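Long-range contacts in geranyltranstransferase (Stenotrophomonas maltophilia, PDB 7LBJ), which probably catalyses the magnesium-dependent, head-to-tail condensation of isoprenoid diphosphates into longer chains such as farnesyl diphosphate: residues A28-P33 against A43-V48; D213-A218 against A272-I277; R226-D231 against T253-L258. One frame throughout, in Å; residues are numbered along the deposited sequence.

Contact 1 of 3, residues A28-P33 against A43-V48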
loop_
_atom_site.group_PDB
_atom_site.type_symbol
_atom_site.label_atom_id
_atom_site.label_comp_id
_atom_site.label_asym_id
_atom_site.label_seq_id
_atom_site.Cartn_x
_atom_site.Cartn_y
_atom_site.Cartn_z
ATOM N N ALA A 28 -12.609 14.517 -5.319
ATOM C CA ALA A 28 -11.985 15.507 -4.443
ATOM C C ALA A 28 -10.759 14.941 -3.732
ATOM O O ALA A 28 -9.862 15.702 -3.359
ATOM C CB ALA A 28 -12.998 16.018 -3.417
ATOM N N ALA A 29 -10.705 13.622 -3.529
ATOM C CA ALA A 29 -9.607 12.986 -2.794
ATOM C C ALA A 29 -8.358 12.721 -3.628
ATOM O O ALA A 29 -7.282 12.521 -3.050
ATOM C CB ALA A 29 -10.057 11.647 -2.203
ATOM N N LEU A 30 -8.464 12.704 -4.925
ATOM C CA LEU A 30 -7.304 12.416 -5.751
ATOM C C LEU A 30 -6.617 13.697 -6.220
ATOM O O LEU A 30 -7.274 14.720 -6.438
ATOM C CB LEU A 30 -7.727 11.594 -6.969
ATOM C CG LEU A 30 -8.189 10.184 -6.633
ATOM C CD1 LEU A 30 -8.862 9.622 -7.859
ATOM C CD2 LEU A 30 -7.000 9.319 -6.225
ATOM N N PRO A 31 -5.292 13.654 -6.411
ATOM C CA PRO A 31 -4.572 14.842 -6.890
ATOM C C PRO A 31 -5.063 15.288 -8.257
ATOM O O PRO A 31 -5.532 14.487 -9.067
ATOM C CB PRO A 31 -3.114 14.376 -6.960
ATOM C CG PRO A 31 -3.051 13.104 -6.153
ATOM C CD PRO A 31 -4.406 12.485 -6.255
ATOM N N SER A 32 -4.931 16.587 -8.512
ATOM C CA SER A 32 -5.405 17.158 -9.761
ATOM C C SER A 32 -4.521 16.717 -10.921
ATOM O O SER A 32 -3.303 16.614 -10.772
ATOM C CB SER A 32 -5.413 18.688 -9.693
ATOM O OG SER A 32 -5.289 19.244 -10.999
ATOM N N PRO A 33 -5.099 16.489 -12.100
ATOM C CA PRO A 33 -4.276 16.174 -13.275
ATOM C C PRO A 33 -3.389 17.323 -13.718
ATOM O O PRO A 33 -2.475 17.103 -14.524
ATOM C CB PRO A 33 -5.321 15.829 -14.342
ATOM C CG PRO A 33 -6.529 16.627 -13.929
ATOM C CD PRO A 33 -6.530 16.595 -12.430
ATOM N N ALA A 43 -3.361 9.207 -14.564
ATOM C CA ALA A 43 -3.534 7.761 -14.624
ATOM C C ALA A 43 -4.229 7.236 -13.378
ATOM O O ALA A 43 -5.027 6.297 -13.457
ATOM C CB ALA A 43 -2.181 7.087 -14.809
ATOM N N MET A 44 -3.912 7.808 -12.214
ATOM C CA MET A 44 -4.633 7.441 -11.004
ATOM C C MET A 44 -6.131 7.706 -11.162
ATOM O O MET A 44 -6.965 6.855 -10.827
ATOM C CB MET A 44 -4.063 8.216 -9.817
ATOM C CG MET A 44 -2.653 7.751 -9.405
ATOM S SD MET A 44 -1.903 8.922 -8.237
ATOM C CE MET A 44 -2.895 8.636 -6.766
ATOM N N ARG A 45 -6.488 8.882 -11.682
ATOM C CA ARG A 45 -7.901 9.216 -11.852
ATOM C C ARG A 45 -8.548 8.348 -12.913
ATOM O O ARG A 45 -9.678 7.882 -12.731
ATOM C CB ARG A 45 -8.057 10.688 -12.224
ATOM C CG ARG A 45 -7.756 11.620 -11.082
ATOM C CD ARG A 45 -7.647 13.077 -11.531
ATOM N NE ARG A 45 -7.838 13.887 -10.343
ATOM C CZ ARG A 45 -9.020 14.304 -9.908
ATOM N NH1 ARG A 45 -10.096 14.253 -10.674
ATOM N NH2 ARG A 45 -9.118 14.798 -8.677
ATOM N N TYR A 46 -7.852 8.143 -14.036
ATOM C CA TYR A 46 -8.368 7.283 -15.096
ATOM C C TYR A 46 -8.713 5.901 -14.568
ATOM O O TYR A 46 -9.656 5.256 -15.060
ATOM C CB TYR A 46 -7.329 7.177 -16.210
ATOM C CG TYR A 46 -7.737 6.375 -17.420
ATOM C CD1 TYR A 46 -8.514 6.943 -18.423
ATOM C CD2 TYR A 46 -7.326 5.058 -17.580
ATOM C CE1 TYR A 46 -8.879 6.217 -19.554
ATOM C CE2 TYR A 46 -7.700 4.315 -18.716
ATOM C CZ TYR A 46 -8.472 4.903 -19.697
ATOM O OH TYR A 46 -8.836 4.171 -20.828
ATOM N N SER A 47 -7.954 5.432 -13.577
ATOM C CA SER A 47 -8.113 4.094 -13.033
ATOM C C SER A 47 -9.225 3.976 -12.000
ATOM O O SER A 47 -9.533 2.852 -11.593
ATOM C CB SER A 47 -6.790 3.635 -12.378
ATOM O OG SER A 47 -5.721 3.692 -13.307
ATOM N N VAL A 48 -9.811 5.076 -11.518
ATOM C CA VAL A 48 -10.842 4.873 -10.507
ATOM C C VAL A 48 -12.090 5.730 -10.724
ATOM O O VAL A 48 -13.179 5.341 -10.289
ATOM C CB VAL A 48 -10.256 5.059 -9.089
ATOM C CG1 VAL A 48 -10.034 6.475 -8.789
ATOM C CG2 VAL A 48 -11.182 4.436 -8.049
#
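Leu30 and Arg45 mark the closest approach of the two backbones, 6.9 Å between their CA atoms. Helix 11-29 has just ended, and Leu30, Pro31 and Ser32 continue as an extended strip beside helix 38-46. In this all-helical isoprenoid synthase fold, the contact ties the exit of the first helix to the second helix. Arg45 does the polar work. Its chain runs extended from CG to NE, lying alongside Leu30 with the two side chains pointing opposite ways, and its guanidinium presents an edge to two consecutive carbonyls. Arg45 NE donates to Pro31 O at 2.7 Å in a nearly straight bond (173°). Arg45 NH2 donates to Leu30 O at 2.9 Å, arriving well above that carbonyl plane. Both oxygens lie close to the guanidinium plane, and NH1 forms a salt bridge with Asp27, so partners at three nitrogens restrain the rotation of the group. Pro33 crosses the arginine chain at about a right angle, its CD 3.7 Å from Arg45 NE. The apolar half lies around Leu30. Met44, its chain bent at chi3 (70°), brings CE to 4.2 Å from both Leu30 CD2 and Pro31 CD, while helix 115-134 packs against the same methionine. The other Leu30 branch meets Val48, which also touches helix 75-92: Leu30 CD1 and Val48 CG1 are 3.5 Å apart, closer than two methyl groups normally sit.

Contact 2 of 3, residues D213-A218 against A272-I277. With EDO (1,2-ethanediol), chain F.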
loop_
_atom_site.group_PDB
_atom_site.type_symbol
_atom_site.label_atom_id
_atom_site.label_comp_id
_atom_site.label_asym_id
_atom_site.label_seq_id
_atom_site.Cartn_x
_atom_site.Cartn_y
_atom_site.Cartn_z
ATOM N N ASP A 213 -20.146 -10.795 8.925
ATOM C CA ASP A 213 -19.042 -11.413 8.205
ATOM C C ASP A 213 -19.498 -12.679 7.503
ATOM O O ASP A 213 -19.056 -12.966 6.386
ATOM C CB ASP A 213 -17.895 -11.708 9.161
ATOM C CG ASP A 213 -16.635 -12.118 8.432
ATOM O OD1 ASP A 213 -16.174 -11.347 7.570
ATOM O OD2 ASP A 213 -16.103 -13.208 8.721
ATOM N N SER A 214 -20.395 -13.445 8.136
ATOM C CA SER A 214 -20.941 -14.644 7.507
ATOM C C SER A 214 -21.725 -14.285 6.249
ATOM O O SER A 214 -21.654 -14.974 5.222
ATOM C CB SER A 214 -21.830 -15.363 8.524
ATOM O OG SER A 214 -22.351 -16.568 8.030
ATOM N N PHE A 215 -22.495 -13.208 6.321
ATOM C CA PHE A 215 -23.195 -12.718 5.135
ATOM C C PHE A 215 -22.199 -12.303 4.054
ATOM O O PHE A 215 -22.340 -12.663 2.875
ATOM C CB PHE A 215 -24.090 -11.544 5.545
ATOM C CG PHE A 215 -24.642 -10.729 4.380
ATOM C CD1 PHE A 215 -25.818 -11.102 3.747
ATOM C CD2 PHE A 215 -23.984 -9.590 3.946
ATOM C CE1 PHE A 215 -26.328 -10.341 2.690
ATOM C CE2 PHE A 215 -24.487 -8.822 2.904
ATOM C CZ PHE A 215 -25.661 -9.199 2.270
ATOM N N ALA A 216 -21.177 -11.539 4.439
ATOM C CA ALA A 216 -20.247 -10.995 3.454
ATOM C C ALA A 216 -19.393 -12.099 2.842
ATOM O O ALA A 216 -18.990 -12.009 1.673
ATOM C CB ALA A 216 -19.349 -9.932 4.110
ATOM N N ASP A 217 -19.071 -13.119 3.633
ATOM C CA ASP A 217 -18.338 -14.272 3.117
ATOM C C ASP A 217 -19.134 -14.939 1.997
ATOM O O ASP A 217 -18.610 -15.191 0.905
ATOM C CB ASP A 217 -18.080 -15.247 4.268
ATOM C CG ASP A 217 -17.059 -16.327 3.931
ATOM O OD1 ASP A 217 -16.236 -16.135 3.019
ATOM O OD2 ASP A 217 -17.078 -17.384 4.600
ATOM N N ALA A 218 -20.416 -15.214 2.249
ATOM C CA ALA A 218 -21.256 -15.815 1.208
ATOM C C ALA A 218 -21.388 -14.902 -0.005
ATOM O O ALA A 218 -21.377 -15.382 -1.151
ATOM C CB ALA A 218 -22.639 -16.164 1.768
ATOM N N ALA A 272 -30.047 -17.916 -0.997
ATOM C CA ALA A 272 -30.909 -18.185 0.142
ATOM C C ALA A 272 -30.161 -17.981 1.453
ATOM O O ALA A 272 -30.712 -17.431 2.414
ATOM C CB ALA A 272 -31.463 -19.605 0.055
ATOM N N ARG A 273 -28.896 -18.406 1.507
ATOM C CA ARG A 273 -28.124 -18.271 2.734
ATOM C C ARG A 273 -27.987 -16.805 3.132
ATOM O O ARG A 273 -28.199 -16.442 4.293
ATOM C CB ARG A 273 -26.740 -18.901 2.557
ATOM C CG ARG A 273 -26.025 -19.114 3.883
ATOM C CD ARG A 273 -24.527 -19.212 3.658
ATOM N NE ARG A 273 -24.188 -20.352 2.807
ATOM C CZ ARG A 273 -22.945 -20.694 2.491
ATOM N NH1 ARG A 273 -21.897 -20.028 2.975
ATOM N NH2 ARG A 273 -22.747 -21.722 1.670
ATOM N N MET A 274 -27.656 -15.944 2.171
ATOM C CA MET A 274 -27.497 -14.526 2.479
ATOM C C MET A 274 -28.780 -13.944 3.058
ATOM O O MET A 274 -28.746 -13.244 4.074
ATOM C CB MET A 274 -27.054 -13.753 1.230
ATOM C CG MET A 274 -25.594 -14.007 0.887
ATOM S SD MET A 274 -25.017 -12.992 -0.486
ATOM C CE MET A 274 -26.008 -13.685 -1.829
ATOM N N GLN A 275 -29.930 -14.239 2.437
ATOM C CA GLN A 275 -31.177 -13.679 2.946
ATOM C C GLN A 275 -31.507 -14.216 4.339
ATOM O O GLN A 275 -31.977 -13.459 5.196
ATOM C CB GLN A 275 -32.313 -13.939 1.961
ATOM C CG GLN A 275 -32.101 -13.240 0.583
ATOM C CD GLN A 275 -31.913 -11.710 0.654
ATOM O OE1 GLN A 275 -32.594 -11.015 1.416
ATOM N NE2 GLN A 275 -30.995 -11.184 -0.166
ATOM N N SER A 276 -31.242 -15.506 4.600
ATOM C CA SER A 276 -31.531 -16.070 5.924
ATOM C C SER A 276 -30.711 -15.409 7.031
ATOM O O SER A 276 -31.172 -15.329 8.182
ATOM C CB SER A 276 -31.254 -17.577 5.933
ATOM O OG SER A 276 -29.838 -17.801 6.000
ATOM N N ILE A 277 -29.482 -14.987 6.725
ATOM C CA ILE A 277 -28.617 -14.407 7.760
ATOM C C ILE A 277 -29.181 -13.080 8.235
ATOM O O ILE A 277 -29.083 -12.742 9.421
ATOM C CB ILE A 277 -27.171 -14.252 7.252
ATOM C CG1 ILE A 277 -26.561 -15.626 6.973
ATOM C CG2 ILE A 277 -26.278 -13.503 8.290
ATOM C CD1 ILE A 277 -25.343 -15.566 6.054
HETATM C C1 EDO F . -17.924 -17.534 8.441
HETATM O O1 EDO F . -19.362 -17.444 8.466
HETATM C C2 EDO F . -17.337 -16.202 8.018
HETATM O O2 EDO F . -17.199 -15.412 9.205
#
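Arg273 reaches across to Ala218, its CD and NH1 each lying 4.1 Å from Ala218 CB with the guanidinium set obliquely to that methyl; the same guanidinium is engaged by Glu269 of its own helix in a salt bridge. Met274 follows with the more intimate fit. Its CG is anti to the carbonyl carbon (chi1 -74°), which sets it 3.8 Å from Ala218 CB, the small side chain admitting the thioether close to the opposing helix. The sulfur then makes a Met-aromatic contact with Phe215: Met274 SD lies 4.9 Å from the centroid of the Phe215 ring, in an oblique position 30° off the normal. Met274 CB packs against Phe215 CE1, and Met274 O lies at the ring edge, 3.6 Å from Phe215 CD1. This is an antiparallel helix pair of the all-helical isoprenoid synthase fold: the axes of segments 213-218 and 272-277, on helices 206-233 and 260-277, pass 9.1 Å apart at a crossing angle of -163°. Gln275 turns to a third helix, donating from NE2 to the carbonyl of Arg289, while Ala292 and Val296 of helix 286-297 extend the apolar layer around Phe215 and Met274. Ser276 bonds back within its own turn, OG to Arg273 O at 2.7 Å. Ile277 closes the segment with both branches on Phe215: CD1 comes to 3.7 Å from Phe215 CA, and CG2 packs on Phe215 CB. Beyond this pair, a 1,2-ethanediol molecule, probably from the crystallisation liquor, donates from O2 to Asp213 OD2; the same carboxylate oxygen is also salt-bridged to Arg192.

Contact 3 of 3, residues R226-D231 against T253-L258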
loop_
_atom_site.group_PDB
_atom_site.type_symbol
_atom_site.label_atom_id
_atom_site.label_comp_id
_atom_site.label_asym_id
_atom_site.label_seq_id
_atom_site.Cartn_x
_atom_site.Cartn_y
_atom_site.Cartn_z
ATOM N N ARG A 226 -21.642 -16.396 -9.852
ATOM C CA ARG A 226 -22.461 -15.732 -10.872
ATOM C C ARG A 226 -21.621 -15.323 -12.072
ATOM O O ARG A 226 -22.039 -15.503 -13.227
ATOM C CB ARG A 226 -23.157 -14.501 -10.272
ATOM C CG ARG A 226 -23.988 -13.673 -11.276
ATOM C CD ARG A 226 -24.949 -14.569 -12.044
ATOM N NE ARG A 226 -25.922 -13.839 -12.851
ATOM C CZ ARG A 226 -26.789 -14.413 -13.679
ATOM N NH1 ARG A 226 -26.813 -15.729 -13.856
ATOM N NH2 ARG A 226 -27.654 -13.651 -14.345
ATOM N N ASP A 227 -20.446 -14.740 -11.817
ATOM C CA ASP A 227 -19.555 -14.330 -12.899
ATOM C C ASP A 227 -19.198 -15.516 -13.782
ATOM O O ASP A 227 -19.246 -15.426 -15.015
ATOM C CB ASP A 227 -18.288 -13.690 -12.326
ATOM C CG ASP A 227 -18.416 -12.175 -12.126
ATOM O OD1 ASP A 227 -19.533 -11.634 -12.266
ATOM O OD2 ASP A 227 -17.390 -11.528 -11.824
ATOM N N ASP A 228 -18.844 -16.645 -13.157
ATOM C CA ASP A 228 -18.522 -17.853 -13.912
ATOM C C ASP A 228 -19.689 -18.294 -14.777
ATOM O O ASP A 228 -19.504 -18.661 -15.945
ATOM C CB ASP A 228 -18.135 -18.984 -12.962
ATOM C CG ASP A 228 -16.707 -18.897 -12.501
ATOM O OD1 ASP A 228 -16.040 -17.877 -12.800
ATOM O OD2 ASP A 228 -16.246 -19.856 -11.849
ATOM N N ILE A 229 -20.899 -18.282 -14.215
ATOM C CA ILE A 229 -22.072 -18.678 -14.990
ATOM C C ILE A 229 -22.266 -17.744 -16.177
ATOM O O ILE A 229 -22.548 -18.191 -17.300
ATOM C CB ILE A 229 -23.319 -18.730 -14.085
ATOM C CG1 ILE A 229 -23.226 -19.917 -13.124
ATOM C CG2 ILE A 229 -24.588 -18.850 -14.926
ATOM C CD1 ILE A 229 -24.174 -19.818 -11.951
ATOM N N LEU A 230 -22.094 -16.438 -15.956
ATOM C CA LEU A 230 -22.277 -15.469 -17.033
ATOM C C LEU A 230 -21.239 -15.654 -18.133
ATOM O O LEU A 230 -21.561 -15.534 -19.321
ATOM C CB LEU A 230 -22.205 -14.050 -16.477
ATOM C CG LEU A 230 -23.378 -13.628 -15.602
ATOM C CD1 LEU A 230 -23.072 -12.294 -14.941
ATOM C CD2 LEU A 230 -24.648 -13.546 -16.430
ATOM N N ASP A 231 -19.985 -15.928 -17.751
ATOM C CA ASP A 231 -18.931 -16.172 -18.735
ATOM C C ASP A 231 -19.310 -17.303 -19.686
ATOM O O ASP A 231 -19.107 -17.197 -20.901
ATOM C CB ASP A 231 -17.612 -16.484 -18.024
ATOM C CG ASP A 231 -16.953 -15.249 -17.441
ATOM O OD1 ASP A 231 -17.355 -14.120 -17.797
ATOM O OD2 ASP A 231 -16.027 -15.406 -16.618
ATOM N N THR A 253 -13.297 -23.424 -13.377
ATOM C CA THR A 253 -14.428 -22.576 -13.028
ATOM C C THR A 253 -15.461 -23.431 -12.313
ATOM O O THR A 253 -15.438 -24.666 -12.394
ATOM C CB THR A 253 -15.102 -21.955 -14.253
ATOM O OG1 THR A 253 -15.750 -22.993 -15.005
ATOM C CG2 THR A 253 -14.083 -21.260 -15.141
ATOM N N PHE A 254 -16.398 -22.768 -11.654
ATOM C CA PHE A 254 -17.403 -23.552 -10.953
ATOM C C PHE A 254 -18.297 -24.321 -11.924
ATOM O O PHE A 254 -18.591 -25.491 -11.652
ATOM C CB PHE A 254 -18.202 -22.658 -9.996
ATOM C CG PHE A 254 -17.385 -22.180 -8.824
ATOM C CD1 PHE A 254 -17.072 -23.046 -7.787
ATOM C CD2 PHE A 254 -16.877 -20.896 -8.795
ATOM C CE1 PHE A 254 -16.298 -22.636 -6.717
ATOM C CE2 PHE A 254 -16.092 -20.471 -7.726
ATOM C CZ PHE A 254 -15.810 -21.338 -6.683
ATOM N N PRO A 255 -18.736 -23.761 -13.061
ATOM C CA PRO A 255 -19.514 -24.609 -13.989
ATOM C C PRO A 255 -18.704 -25.748 -14.575
ATOM O O PRO A 255 -19.271 -26.813 -14.849
ATOM C CB PRO A 255 -19.974 -23.635 -15.082
ATOM C CG PRO A 255 -19.926 -22.281 -14.416
ATOM C CD PRO A 255 -18.756 -22.347 -13.479
ATOM N N ALA A 256 -17.397 -25.572 -14.788
ATOM C CA ALA A 256 -16.629 -26.673 -15.360
ATOM C C ALA A 256 -16.476 -27.804 -14.356
ATOM O O ALA A 256 -16.552 -28.983 -14.722
ATOM C CB ALA A 256 -15.260 -26.191 -15.836
ATOM N N LEU A 257 -16.289 -27.463 -13.083
ATOM C CA LEU A 257 -16.045 -28.473 -12.058
ATOM C C LEU A 257 -17.333 -29.056 -11.496
ATOM O O LEU A 257 -17.346 -30.211 -11.061
ATOM C CB LEU A 257 -15.220 -27.869 -10.926
ATOM C CG LEU A 257 -13.744 -27.636 -11.224
ATOM C CD1 LEU A 257 -13.155 -26.643 -10.228
ATOM C CD2 LEU A 257 -13.016 -28.947 -11.146
ATOM N N LEU A 258 -18.417 -28.287 -11.482
ATOM C CA LEU A 258 -19.673 -28.784 -10.937
ATOM C C LEU A 258 -20.692 -29.142 -12.003
ATOM O O LEU A 258 -21.715 -29.742 -11.670
ATOM C CB LEU A 258 -20.294 -27.749 -9.998
ATOM C CG LEU A 258 -19.479 -27.467 -8.737
ATOM C CD1 LEU A 258 -20.017 -26.207 -8.071
ATOM C CD2 LEU A 258 -19.545 -28.655 -7.811
#
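Asp228 grips the start of helix 254-258 with a single carboxylate oxygen. Asp228 OD2 accepts from Phe254 N at 2.9 Å in a nearly straight bond (171°), met on the anti side and 21° out of the carboxylate plane. The same Asp228 OD2 lies 3.4 Å from Thr253 CB and 3.3 Å from Phe254 CD2, set obliquely to the aromatic ring. Behind the polar end, Asp228 CB rests on the proline ring, 3.5 Å from Pro255 CD, and Ile229 CG1 adds a looser contact with Pro255 CG at 4.3 Å. One shell out, Thr253 occupies the N-cap: its OG1 accepts from Ala256 N at 3.1 Å. Asp228 and Thr253 thereby share the first-turn amides, one taking that of Phe254, the other that of Ala256. The Phe254 side chain packs against Leu221 and Val225 of helix 206-233 and against Leu176 and Thr180 of helix 176-201. The axes of segments 226-231 and 254-258 pass 9.6 Å apart with a crossing angle of -86°. On Asp227, OD1 forms a salt bridge with Arg298 near the C-terminus. Asp227, Asp228 and Asp231 fit the DDxxD pattern of the second aspartate-rich motif of prenyl synthases, a motif that in relatives serves the magnesium-diphosphate site.

Contact 1 lies on the opposite side of the chain's centre from the other two, its centre about 34 Å from each of theirs, and it closes before either begins. Contacts 2 and 3 are neighbours, with centres about 20 Å apart and nearest atoms about 9 Å apart, and both use helix 206-233. Residues 226-231 and 253-258 fall in sequence between the two segments of contact 2. Helices 254-258 and 260-277 are consecutive, so the chain leaves helix 206-233, passes residues 235-249, which are not modelled, meets it crosswise at contact 3 and returns antiparallel to it at contact 2. The helix carrying the probable aspartate-rich motif is thus contacted at two levels along its length.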